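Local coordinates for hypothetical protein, IPT/TIG domain protein (PDB 4HW6) that is of unknown function but probably binds carbohydrate as an auxiliary nutrient-binding protein, with an IPT/TIG domain joined to a six-bladed beta-propeller, at residues 14-22 with 84-95. Sequence-based numbering, arbitrary orientation.
Sequences FNPKEEIVV and VSVVGDDEAELK
At one end of the immunoglobulin-like IPT/TIG domain, F14 and I20 of the N-terminal segment pack on the hairpin formed by strands 82-87 and 93-98. F14 lays one ring face on V86. V86 CG1 sits 3.7 Å from the centroid of the F14 ring, only 8° off the normal, a CH-pi contact. K95 meets the same ring at its edge, with K95 CG 3.6 Å from F14 CZ. L94 CD1 touches F14 CE2 at 3.9 Å. A classic beta bulge sets L94 and K95 opposite V86, and both side chains reach the ring. Deeper in, I20 CD1 reaches V86 CG2 at 3.7 Å and K95 CB at the same distance. V22 CG2 meets V84 CG2 at 3.9 Å, and V38 of strand 35-41 touches both valines. The K95 chain bends at chi2 (-76°) and passes the carbonyls of P16 and E18. Its NZ forms a salt bridge with E19 OE2 at 2.7 Å, on the syn side but 35° out of the carboxylate plane. E19 starts away from the hairpin, and its bent chain brings the carboxylate back to K95. K95 thus joins the segments twice: its aliphatic part extends the apolar packing, while its ammonium pairs with a carboxylate near the surface.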
loop_
_atom_site.group_PDB
_atom_site.type_symbol
_atom_site.label_atom_id
_atom_site.label_comp_id
_atom_site.label_asym_id
_atom_site.label_seq_id
_atom_site.Cartn_x
_atom_site.Cartn_y
_atom_site.Cartn_z
ATOM N N PHE A 14 8.154 25.831 -40.677
ATOM C CA PHE A 14 7.906 26.593 -39.454
ATOM C C PHE A 14 8.084 28.101 -39.696
ATOM O O PHE A 14 9.047 28.518 -40.329
ATOM C CB PHE A 14 8.852 26.118 -38.345
ATOM C CG PHE A 14 8.751 26.917 -37.083
ATOM C CD1 PHE A 14 7.641 26.802 -36.265
ATOM C CD2 PHE A 14 9.765 27.795 -36.720
ATOM C CE1 PHE A 14 7.544 27.549 -35.103
ATOM C CE2 PHE A 14 9.672 28.542 -35.561
ATOM C CZ PHE A 14 8.559 28.419 -34.752
ATOM N N ASN A 15 7.131 28.900 -39.217
ATOM C CA ASN A 15 7.195 30.357 -39.329
ATOM C C ASN A 15 7.468 30.940 -37.944
ATOM O O ASN A 15 6.593 30.891 -37.072
ATOM C CB ASN A 15 5.884 30.922 -39.885
ATOM C CG ASN A 15 5.953 32.424 -40.151
ATOM O OD1 ASN A 15 6.800 33.140 -39.598
ATOM N ND2 ASN A 15 5.060 32.908 -41.011
ATOM N N PRO A 16 8.677 31.498 -37.734
ATOM C CA PRO A 16 9.030 31.991 -36.392
ATOM C C PRO A 16 8.250 33.238 -35.944
ATOM O O PRO A 16 8.274 33.587 -34.763
ATOM C CB PRO A 16 10.532 32.280 -36.501
ATOM C CG PRO A 16 10.807 32.456 -37.954
ATOM C CD PRO A 16 9.781 31.654 -38.702
ATOM N N LYS A 17 7.556 33.895 -36.871
ATOM C CA LYS A 17 6.714 35.025 -36.521
ATOM C C LYS A 17 5.421 34.613 -35.847
ATOM O O LYS A 17 4.826 35.414 -35.129
ATOM C CB LYS A 17 6.352 35.833 -37.760
ATOM C CG LYS A 17 7.546 36.428 -38.479
ATOM C CD LYS A 17 7.118 37.103 -39.774
ATOM C CE LYS A 17 6.001 38.105 -39.553
ATOM N NZ LYS A 17 5.830 39.042 -40.708
ATOM N N GLU A 18 4.974 33.388 -36.111
ATOM C CA GLU A 18 3.645 32.941 -35.707
ATOM C C GLU A 18 3.709 32.037 -34.487
ATOM O O GLU A 18 4.692 31.336 -34.277
ATOM C CB GLU A 18 2.982 32.158 -36.838
ATOM C CG GLU A 18 2.704 32.959 -38.099
ATOM C CD GLU A 18 1.856 32.184 -39.098
ATOM O OE1 GLU A 18 1.707 30.943 -38.945
ATOM O OE2 GLU A 18 1.326 32.817 -40.035
ATOM N N GLU A 19 2.631 32.037 -33.707
ATOM C CA GLU A 19 2.530 31.162 -32.542
ATOM C C GLU A 19 2.273 29.722 -32.974
ATOM O O GLU A 19 1.777 29.468 -34.074
ATOM C CB GLU A 19 1.406 31.633 -31.610
ATOM C CG GLU A 19 1.624 33.014 -31.003
ATOM C CD GLU A 19 2.978 33.151 -30.308
ATOM O OE1 GLU A 19 3.226 32.416 -29.327
ATOM O OE2 GLU A 19 3.797 33.993 -30.744
ATOM N N ILE A 20 2.636 28.776 -32.117
ATOM C CA ILE A 20 2.200 27.401 -32.313
ATOM C C ILE A 20 0.827 27.260 -31.654
ATOM O O ILE A 20 0.651 27.586 -30.480
ATOM C CB ILE A 20 3.208 26.398 -31.741
ATOM C CG1 ILE A 20 4.486 26.419 -32.574
ATOM C CG2 ILE A 20 2.611 24.995 -31.698
ATOM C CD1 ILE A 20 5.621 25.613 -31.971
ATOM N N VAL A 21 -0.147 26.797 -32.425
ATOM C CA VAL A 21 -1.502 26.586 -31.926
ATOM C C VAL A 21 -1.758 25.087 -31.902
ATOM O O VAL A 21 -1.489 24.393 -32.881
ATOM C CB VAL A 21 -2.554 27.269 -32.814
ATOM C CG1 VAL A 21 -3.934 27.134 -32.187
ATOM C CG2 VAL A 21 -2.192 28.737 -33.027
ATOM N N VAL A 22 -2.207 24.578 -30.761
ATOM C CA VAL A 22 -2.579 23.187 -30.668
ATOM C C VAL A 22 -4.103 23.196 -30.541
ATOM O O VAL A 22 -4.645 23.601 -29.508
ATOM C CB VAL A 22 -1.881 22.487 -29.477
ATOM C CG1 VAL A 22 -2.134 20.983 -29.531
ATOM C CG2 VAL A 22 -0.377 22.789 -29.484
ATOM N N VAL A 84 3.241 21.256 -27.663
ATOM C CA VAL A 84 4.066 21.094 -28.852
ATOM C C VAL A 84 5.035 22.263 -28.909
ATOM O O VAL A 84 4.622 23.426 -28.807
ATOM C CB VAL A 84 3.209 21.081 -30.132
ATOM C CG1 VAL A 84 4.092 21.003 -31.379
ATOM C CG2 VAL A 84 2.219 19.914 -30.089
ATOM N N SER A 85 6.311 21.942 -29.081
ATOM C CA SER A 85 7.380 22.930 -29.163
ATOM C C SER A 85 8.194 22.720 -30.429
ATOM O O SER A 85 8.380 21.580 -30.882
ATOM C CB SER A 85 8.309 22.782 -27.958
ATOM O OG SER A 85 7.621 23.028 -26.738
ATOM N N VAL A 86 8.715 23.811 -30.981
ATOM C CA VAL A 86 9.654 23.735 -32.100
ATOM C C VAL A 86 10.962 24.381 -31.653
ATOM O O VAL A 86 10.951 25.464 -31.069
ATOM C CB VAL A 86 9.091 24.412 -33.371
ATOM C CG1 VAL A 86 10.187 24.639 -34.399
ATOM C CG2 VAL A 86 7.972 23.561 -33.962
ATOM N N VAL A 87 12.080 23.698 -31.903
ATOM C CA VAL A 87 13.407 24.193 -31.523
ATOM C C VAL A 87 14.169 24.666 -32.762
ATOM O O VAL A 87 13.870 24.236 -33.876
ATOM C CB VAL A 87 14.250 23.116 -30.790
ATOM C CG1 VAL A 87 13.517 22.586 -29.566
ATOM C CG2 VAL A 87 14.604 21.966 -31.718
ATOM N N GLY A 88 15.141 25.549 -32.558
ATOM C CA GLY A 88 16.014 26.035 -33.640
ATOM C C GLY A 88 17.186 25.109 -33.948
ATOM O O GLY A 88 17.250 23.982 -33.445
ATOM N N ASP A 89 18.111 25.587 -34.778
ATOM C CA ASP A 89 19.323 24.832 -35.133
ATOM C C ASP A 89 20.186 24.559 -33.902
ATOM O O ASP A 89 20.786 23.493 -33.777
ATOM C CB ASP A 89 20.161 25.598 -36.170
ATOM C CG ASP A 89 19.425 25.821 -37.485
ATOM O OD1 ASP A 89 18.390 25.167 -37.722
ATOM O OD2 ASP A 89 19.892 26.656 -38.288
ATOM N N ASP A 90 20.239 25.537 -33.000
ATOM C CA ASP A 90 20.971 25.413 -31.731
ATOM C C ASP A 90 20.203 24.603 -30.679
ATOM O O ASP A 90 20.647 24.484 -29.537
ATOM C CB ASP A 90 21.322 26.807 -31.177
ATOM C CG ASP A 90 20.111 27.748 -31.102
ATOM O OD1 ASP A 90 18.951 27.267 -31.021
ATOM O OD2 ASP A 90 20.329 28.980 -31.136
ATOM N N GLU A 91 19.044 24.072 -31.073
ATOM C CA GLU A 91 18.204 23.218 -30.229
ATOM C C GLU A 91 17.546 23.954 -29.054
ATOM O O GLU A 91 17.024 23.319 -28.141
ATOM C CB GLU A 91 18.983 21.983 -29.752
ATOM C CG GLU A 91 19.772 21.315 -30.874
ATOM C CD GLU A 91 19.923 19.817 -30.700
ATOM O OE1 GLU A 91 18.929 19.153 -30.328
ATOM O OE2 GLU A 91 21.032 19.300 -30.958
ATOM N N ALA A 92 17.554 25.286 -29.101
ATOM C CA ALA A 92 16.821 26.115 -28.142
ATOM C C ALA A 92 15.376 26.301 -28.632
ATOM O O ALA A 92 15.136 26.429 -29.832
ATOM C CB ALA A 92 17.507 27.466 -27.964
ATOM N N GLU A 93 14.429 26.315 -27.694
ATOM C CA GLU A 93 13.002 26.413 -28.008
ATOM C C GLU A 93 12.683 27.777 -28.609
ATOM O O GLU A 93 13.021 28.807 -28.035
ATOM C CB GLU A 93 12.167 26.186 -26.744
ATOM C CG GLU A 93 10.658 26.271 -26.932
ATOM C CD GLU A 93 9.899 25.992 -25.638
ATOM O OE1 GLU A 93 9.918 24.835 -25.157
ATOM O OE2 GLU A 93 9.285 26.931 -25.095
ATOM N N LEU A 94 12.040 27.768 -29.775
ATOM C CA LEU A 94 11.622 28.992 -30.452
ATOM C C LEU A 94 10.198 29.369 -30.054
ATOM O O LEU A 94 9.919 30.531 -29.734
ATOM C CB LEU A 94 11.714 28.797 -31.967
ATOM C CG LEU A 94 13.145 28.787 -32.507
ATOM C CD1 LEU A 94 13.163 28.284 -33.942
ATOM C CD2 LEU A 94 13.754 30.179 -32.395
ATOM N N LYS A 95 9.300 28.380 -30.096
ATOM C CA LYS A 95 7.894 28.565 -29.746
ATOM C C LYS A 95 7.342 27.294 -29.110
ATOM O O LYS A 95 7.846 26.198 -29.339
ATOM C CB LYS A 95 7.039 28.853 -30.990
ATOM C CG LYS A 95 7.345 30.111 -31.767
ATOM C CD LYS A 95 6.824 31.361 -31.089
ATOM C CE LYS A 95 7.111 32.578 -31.944
ATOM N NZ LYS A 95 6.456 33.788 -31.390
#